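Local coordinates for protein interacting with Hsp90 1 (Saccharomyces cerevisiae, PDB 4CHH) that takes part in pre-rRNA processing, is required for the NOP58-snoRNA interaction, and belongs to the R2TP complex with RVB1, RVB2 and TAH1, at residues F82-T96 against Q130-C143. Numbering follows the deposited sequence. Where two conformers were deposited one is given.
Sequences FPLIIQNEWEIPIIT and QLREILVEWCLESC
Apolar packing centred on Trp138 joins one side of helix 130-143 to the end of helix 82-86 and the extended chain leading from it into strand 95-96, within the PIH1 N-terminal domain. The Trp138 indole lies sandwiched. Over one face, Glu91 CG stands 3.6 Å from the centroid of the six-membered ring, a CH-pi contact, and the Glu91 carboxylate stacks over the pyrrole side of the indole, the planes 10° apart; the anti placement of Glu91 CG relative to its own N (chi1 -160°) brings the chain there. Ile134 CG2, one helical turn back, takes the opposite face, nearer the rim. At the far end of the indole, Trp138 CH2 meets Ile85 CD1 at 3.9 Å and comes to the edge of the Trp90 ring, 4.0 Å from Trp90 CZ3, the two side chains roughly perpendicular. With an alanine at Trp138, Glu91 is likely to lose the surface it lies on, and Ile85 and Trp90 their shared neighbour.

Toward the N-terminal end of helix 130-143, Phe82 CE1 packs on Ile134 CD1 (3.7 Å). Farther along the same helix, Ile94 CD1 presses on Trp138 CB (3.5 Å), and Thr96 OG1 comes to 3.4 Å from Ser142 CB. Ser142 OG gives a 2.7 Å hydrogen bond to Trp138 O, which also accepts from Ser142 N on the other face of its plane; a water donates to Ser142 OG and, weakly, to Glu91 OE2. Trp90 NE1 is hydrogen-bonded to Val74 O. Behind the contact, helix 119-127 touches Ile92, Leu131 and Leu135, strand 109-118 meets Ile92, Ile94 and Cys143, and strand 29-47 packs on Cys139 through Ile40.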
loop_
_atom_site.group_PDB
_atom_site.type_symbol
_atom_site.label_atom_id
_atom_site.label_comp_id
_atom_site.label_asym_id
_atom_site.label_seq_id
_atom_site.Cartn_x
_atom_site.Cartn_y
_atom_site.Cartn_z
ATOM N N PHE A 82 -18.146 6.075 5.583
ATOM C CA PHE A 82 -17.752 5.303 6.778
ATOM C C PHE A 82 -18.769 4.173 7.088
ATOM O O PHE A 82 -18.332 3.045 7.315
ATOM C CB PHE A 82 -17.464 6.200 7.991
ATOM C CG PHE A 82 -16.192 7.007 7.781
ATOM C CD1 PHE A 82 -15.011 6.388 7.376
ATOM C CD2 PHE A 82 -16.171 8.379 8.007
ATOM C CE1 PHE A 82 -13.830 7.131 7.188
ATOM C CE2 PHE A 82 -14.988 9.122 7.824
ATOM C CZ PHE A 82 -13.826 8.488 7.421
ATOM N N PRO A 83 -20.101 4.390 6.981
ATOM C CA PRO A 83 -21.030 3.265 7.149
ATOM C C PRO A 83 -20.815 2.172 6.086
ATOM O O PRO A 83 -20.873 1.001 6.427
ATOM C CB PRO A 83 -22.400 3.942 7.000
ATOM C CG PRO A 83 -22.161 5.342 7.502
ATOM C CD PRO A 83 -20.853 5.648 6.807
ATOM N N LEU A 84 -20.502 2.548 4.826
ATOM C CA LEU A 84 -20.222 1.577 3.743
ATOM C C LEU A 84 -18.957 0.765 4.018
ATOM O O LEU A 84 -18.911 -0.419 3.687
ATOM C CB LEU A 84 -20.092 2.263 2.376
ATOM C CG LEU A 84 -21.352 2.839 1.762
ATOM C CD1 LEU A 84 -21.007 3.601 0.500
ATOM C CD2 LEU A 84 -22.406 1.727 1.477
ATOM N N ILE A 85 -17.949 1.398 4.658
ATOM C CA ILE A 85 -16.711 0.702 5.031
ATOM C C ILE A 85 -17.040 -0.374 6.070
ATOM O O ILE A 85 -16.615 -1.512 5.903
ATOM C CB ILE A 85 -15.627 1.688 5.521
ATOM C CG1 ILE A 85 -15.105 2.533 4.329
ATOM C CG2 ILE A 85 -14.470 0.919 6.295
ATOM C CD1 ILE A 85 -14.077 3.685 4.740
ATOM N N ILE A 86 -17.853 -0.032 7.092
ATOM C CA ILE A 86 -18.296 -0.982 8.135
ATOM C C ILE A 86 -19.085 -2.131 7.467
ATOM O O ILE A 86 -18.916 -3.291 7.839
ATOM C CB ILE A 86 -19.120 -0.251 9.239
ATOM C CG1 ILE A 86 -18.203 0.619 10.120
ATOM C CG2 ILE A 86 -20.008 -1.211 10.108
ATOM C CD1 ILE A 86 -18.931 1.837 10.732
ATOM N N GLN A 87 -19.867 -1.810 6.434
ATOM C CA GLN A 87 -20.669 -2.821 5.709
ATOM C C GLN A 87 -19.851 -3.637 4.693
ATOM O O GLN A 87 -20.446 -4.476 4.002
ATOM C CB GLN A 87 -21.827 -2.145 4.974
ATOM C CG GLN A 87 -22.880 -1.490 5.891
ATOM C CD GLN A 87 -23.801 -0.565 5.108
ATOM O OE1 GLN A 87 -23.970 -0.678 3.885
ATOM N NE2 GLN A 87 -24.356 0.422 5.776
ATOM N N ASN A 88 -18.510 -3.339 4.534
ATOM C CA ASN A 88 -17.613 -3.978 3.550
ATOM C C ASN A 88 -18.096 -3.739 2.122
ATOM O O ASN A 88 -17.911 -4.596 1.244
ATOM C CB ASN A 88 -17.468 -5.489 3.809
ATOM C CG ASN A 88 -16.758 -5.816 5.080
ATOM O OD1 ASN A 88 -15.720 -5.244 5.408
ATOM N ND2 ASN A 88 -17.296 -6.760 5.813
ATOM N N GLU A 89 -18.692 -2.560 1.891
ATOM C CA GLU A 89 -19.227 -2.191 0.586
ATOM C C GLU A 89 -18.413 -1.080 -0.073
ATOM O O GLU A 89 -18.700 -0.700 -1.210
ATOM C CB GLU A 89 -20.704 -1.780 0.735
ATOM C CG GLU A 89 -21.620 -2.989 0.759
ATOM C CD GLU A 89 -23.084 -2.669 0.993
ATOM O OE1 GLU A 89 -23.681 -1.936 0.171
ATOM O OE2 GLU A 89 -23.643 -3.182 1.989
ATOM N N TRP A 90 -17.354 -0.592 0.609
ATOM C CA TRP A 90 -16.520 0.450 0.037
ATOM C C TRP A 90 -15.080 0.260 0.490
ATOM O O TRP A 90 -14.824 0.013 1.665
ATOM C CB TRP A 90 -17.043 1.828 0.486
ATOM C CG TRP A 90 -16.528 3.020 -0.262
ATOM C CD1 TRP A 90 -17.212 3.735 -1.204
ATOM C CD2 TRP A 90 -15.321 3.768 0.012
ATOM N NE1 TRP A 90 -16.467 4.818 -1.607
ATOM C CE2 TRP A 90 -15.303 4.866 -0.871
ATOM C CE3 TRP A 90 -14.231 3.588 0.893
ATOM C CZ2 TRP A 90 -14.279 5.830 -0.851
ATOM C CZ3 TRP A 90 -13.203 4.517 0.891
ATOM C CH2 TRP A 90 -13.232 5.627 0.029
ATOM N N GLU A 91 -14.141 0.469 -0.436
ATOM C CA GLU A 91 -12.710 0.373 -0.150
ATOM C C GLU A 91 -11.923 1.159 -1.150
ATOM O O GLU A 91 -12.336 1.280 -2.294
ATOM C CB GLU A 91 -12.271 -1.108 -0.202
ATOM C CG GLU A 91 -10.962 -1.382 0.520
ATOM C CD GLU A 91 -10.772 -2.778 1.078
ATOM O OE1 GLU A 91 -11.710 -3.303 1.718
ATOM O OE2 GLU A 91 -9.647 -3.311 0.952
ATOM N N ILE A 92 -10.766 1.667 -0.748
ATOM C CA ILE A 92 -9.847 2.296 -1.689
ATOM C C ILE A 92 -9.084 1.121 -2.362
ATOM O O ILE A 92 -8.372 0.414 -1.647
ATOM C CB ILE A 92 -8.890 3.322 -1.009
ATOM C CG1 ILE A 92 -9.632 4.593 -0.561
ATOM C CG2 ILE A 92 -7.692 3.656 -1.928
ATOM C CD1 ILE A 92 -8.770 5.665 0.185
ATOM N N PRO A 93 -9.221 0.850 -3.684
ATOM C CA PRO A 93 -8.429 -0.252 -4.285
ATOM C C PRO A 93 -6.906 -0.021 -4.130
ATOM O O PRO A 93 -6.424 1.112 -4.239
ATOM C CB PRO A 93 -8.855 -0.228 -5.762
ATOM C CG PRO A 93 -10.247 0.442 -5.745
ATOM C CD PRO A 93 -10.067 1.518 -4.700
ATOM N N ILE A 94 -6.170 -1.093 -3.808
ATOM C CA ILE A 94 -4.713 -1.054 -3.648
ATOM C C ILE A 94 -4.073 -2.100 -4.563
ATOM O O ILE A 94 -4.481 -3.254 -4.535
ATOM C CB ILE A 94 -4.256 -1.265 -2.161
ATOM C CG1 ILE A 94 -4.988 -0.285 -1.192
ATOM C CG2 ILE A 94 -2.704 -1.125 -2.033
ATOM C CD1 ILE A 94 -5.012 -0.677 0.202
ATOM N N ILE A 95 -3.041 -1.701 -5.309
ATOM C CA ILE A 95 -2.213 -2.604 -6.077
ATOM C C ILE A 95 -0.855 -2.628 -5.346
ATOM O O ILE A 95 -0.196 -1.596 -5.198
ATOM C CB ILE A 95 -2.130 -2.250 -7.590
ATOM C CG1 ILE A 95 -3.547 -2.346 -8.248
ATOM C CG2 ILE A 95 -1.151 -3.243 -8.292
ATOM C CD1 ILE A 95 -3.699 -1.676 -9.588
ATOM N N THR A 96 -0.474 -3.807 -4.847
ATOM C CA THR A 96 0.727 -3.999 -4.030
ATOM C C THR A 96 1.777 -4.738 -4.813
ATOM O O THR A 96 1.488 -5.744 -5.464
ATOM C CB THR A 96 0.370 -4.753 -2.730
ATOM O OG1 THR A 96 -0.713 -4.072 -2.112
ATOM C CG2 THR A 96 1.528 -4.840 -1.755
ATOM N N GLN A 130 -9.322 10.292 9.502
ATOM C CA GLN A 130 -9.948 9.005 9.800
ATOM C C GLN A 130 -9.809 8.075 8.595
ATOM O O GLN A 130 -9.493 6.907 8.776
ATOM C CB GLN A 130 -11.437 9.172 10.194
ATOM C CG GLN A 130 -11.622 9.687 11.637
ATOM C CD GLN A 130 -11.111 11.103 11.882
ATOM O OE1 GLN A 130 -11.320 12.033 11.082
ATOM N NE2 GLN A 130 -10.416 11.288 12.996
ATOM N N LEU A 131 -10.034 8.594 7.376
ATOM C CA LEU A 131 -9.868 7.814 6.136
ATOM C C LEU A 131 -8.379 7.410 5.964
ATOM O O LEU A 131 -8.079 6.263 5.646
ATOM C CB LEU A 131 -10.373 8.598 4.906
ATOM C CG LEU A 131 -10.367 7.818 3.545
ATOM C CD1 LEU A 131 -11.318 6.641 3.551
ATOM C CD2 LEU A 131 -10.685 8.726 2.377
ATOM N N ARG A 132 -7.449 8.330 6.247
ATOM C CA ARG A 132 -6.008 8.030 6.164
ATOM C C ARG A 132 -5.637 6.823 7.087
ATOM O O ARG A 132 -4.915 5.917 6.662
ATOM C CB ARG A 132 -5.197 9.281 6.570
ATOM C CG ARG A 132 -3.705 9.177 6.239
ATOM C CD ARG A 132 -3.041 10.527 6.451
ATOM N NE ARG A 132 -1.613 10.529 6.120
ATOM C CZ ARG A 132 -1.088 10.983 4.981
ATOM N NH1 ARG A 132 -1.873 11.414 3.999
ATOM N NH2 ARG A 132 0.226 10.985 4.805
ATOM N N GLU A 133 -6.132 6.822 8.346
ATOM C CA GLU A 133 -5.863 5.711 9.273
ATOM C C GLU A 133 -6.365 4.375 8.723
ATOM O O GLU A 133 -5.687 3.366 8.860
ATOM C CB GLU A 133 -6.564 5.951 10.626
ATOM C CG GLU A 133 -5.810 6.881 11.560
ATOM C CD GLU A 133 -6.702 7.636 12.535
ATOM O OE1 GLU A 133 -7.849 7.189 12.777
ATOM O OE2 GLU A 133 -6.251 8.686 13.048
ATOM N N ILE A 134 -7.596 4.364 8.184
ATOM C CA ILE A 134 -8.188 3.157 7.591
ATOM C C ILE A 134 -7.355 2.737 6.345
ATOM O O ILE A 134 -7.112 1.540 6.140
ATOM C CB ILE A 134 -9.666 3.459 7.254
ATOM C CG1 ILE A 134 -10.526 3.548 8.553
ATOM C CG2 ILE A 134 -10.257 2.461 6.275
ATOM C CD1 ILE A 134 -11.962 4.144 8.331
ATOM N N LEU A 135 -6.905 3.716 5.541
ATOM C CA LEU A 135 -6.122 3.392 4.345
ATOM C C LEU A 135 -4.783 2.726 4.772
ATOM O O LEU A 135 -4.352 1.751 4.151
ATOM C CB LEU A 135 -5.911 4.669 3.475
ATOM C CG LEU A 135 -5.097 4.586 2.127
ATOM C CD1 LEU A 135 -3.599 4.681 2.371
ATOM C CD2 LEU A 135 -5.474 3.353 1.265
ATOM N N VAL A 136 -4.140 3.249 5.831
ATOM C CA VAL A 136 -2.875 2.687 6.345
ATOM C C VAL A 136 -3.085 1.211 6.761
ATOM O O VAL A 136 -2.245 0.375 6.444
ATOM C CB VAL A 136 -2.328 3.565 7.504
ATOM C CG1 VAL A 136 -1.327 2.797 8.385
ATOM C CG2 VAL A 136 -1.693 4.834 6.937
ATOM N N GLU A 137 -4.205 0.912 7.483
ATOM C CA GLU A 137 -4.578 -0.432 7.894
ATOM C C GLU A 137 -4.767 -1.347 6.662
ATOM O O GLU A 137 -4.267 -2.476 6.672
ATOM C CB GLU A 137 -5.875 -0.381 8.757
ATOM C CG GLU A 137 -6.386 -1.763 9.183
ATOM C CD GLU A 137 -5.420 -2.637 9.967
ATOM O OE1 GLU A 137 -4.569 -2.094 10.708
ATOM O OE2 GLU A 137 -5.482 -3.874 9.801
ATOM N N TRP A 138 -5.463 -0.852 5.599
ATOM C CA TRP A 138 -5.675 -1.590 4.338
ATOM C C TRP A 138 -4.361 -1.928 3.639
ATOM O O TRP A 138 -4.239 -3.022 3.075
ATOM C CB TRP A 138 -6.552 -0.802 3.381
ATOM C CG TRP A 138 -8.012 -0.815 3.738
ATOM C CD1 TRP A 138 -8.680 -1.766 4.462
ATOM C CD2 TRP A 138 -8.982 0.172 3.379
ATOM N NE1 TRP A 138 -10.002 -1.414 4.602
ATOM C CE2 TRP A 138 -10.232 -0.258 3.897
ATOM C CE3 TRP A 138 -8.941 1.342 2.600
ATOM C CZ2 TRP A 138 -11.417 0.450 3.675
ATOM C CZ3 TRP A 138 -10.108 2.080 2.441
ATOM C CH2 TRP A 138 -11.324 1.638 2.979
ATOM N N CYS A 139 -3.385 -0.989 3.675
ATOM C CA CYS A 139 -2.044 -1.193 3.111
ATOM C C CYS A 139 -1.313 -2.283 3.880
ATOM O O CYS A 139 -0.729 -3.159 3.257
ATOM C CB CYS A 139 -1.246 0.111 3.092
ATOM S SG CYS A 139 -1.854 1.309 1.893
ATOM N N LEU A 140 -1.388 -2.269 5.227
ATOM C CA LEU A 140 -0.777 -3.306 6.047
ATOM C C LEU A 140 -1.407 -4.664 5.746
ATOM O O LEU A 140 -0.687 -5.633 5.556
ATOM C CB LEU A 140 -0.916 -2.988 7.547
ATOM C CG LEU A 140 -0.110 -1.786 8.053
ATOM C CD1 LEU A 140 -0.730 -1.215 9.315
ATOM C CD2 LEU A 140 1.347 -2.139 8.256
ATOM N N GLU A 141 -2.752 -4.733 5.694
ATOM C CA GLU A 141 -3.451 -5.984 5.372
ATOM C C GLU A 141 -3.087 -6.478 3.981
ATOM O O GLU A 141 -2.960 -7.684 3.784
ATOM C CB GLU A 141 -4.980 -5.803 5.459
ATOM C CG GLU A 141 -5.457 -5.570 6.884
ATOM C CD GLU A 141 -6.939 -5.261 7.079
ATOM O OE1 GLU A 141 -7.589 -4.729 6.149
ATOM O OE2 GLU A 141 -7.433 -5.489 8.205
ATOM N N SER A 142 -2.915 -5.553 3.013
ATOM C CA SER A 142 -2.563 -5.946 1.640
ATOM C C SER A 142 -1.241 -6.689 1.578
ATOM O O SER A 142 -1.160 -7.666 0.842
ATOM C CB SER A 142 -2.533 -4.747 0.699
ATOM O OG SER A 142 -3.816 -4.151 0.699
ATOM N N CYS A 143 -0.201 -6.240 2.328
ATOM C CA CYS A 143 1.104 -6.925 2.308
ATOM C C CYS A 143 0.991 -8.257 3.011
ATOM O O CYS A 143 1.580 -9.241 2.562
ATOM C CB CYS A 143 2.195 -6.045 2.924
ATOM S SG CYS A 143 2.314 -4.403 2.158
HETATM O O HOH W 1 -6.727 -5.161 1.448
#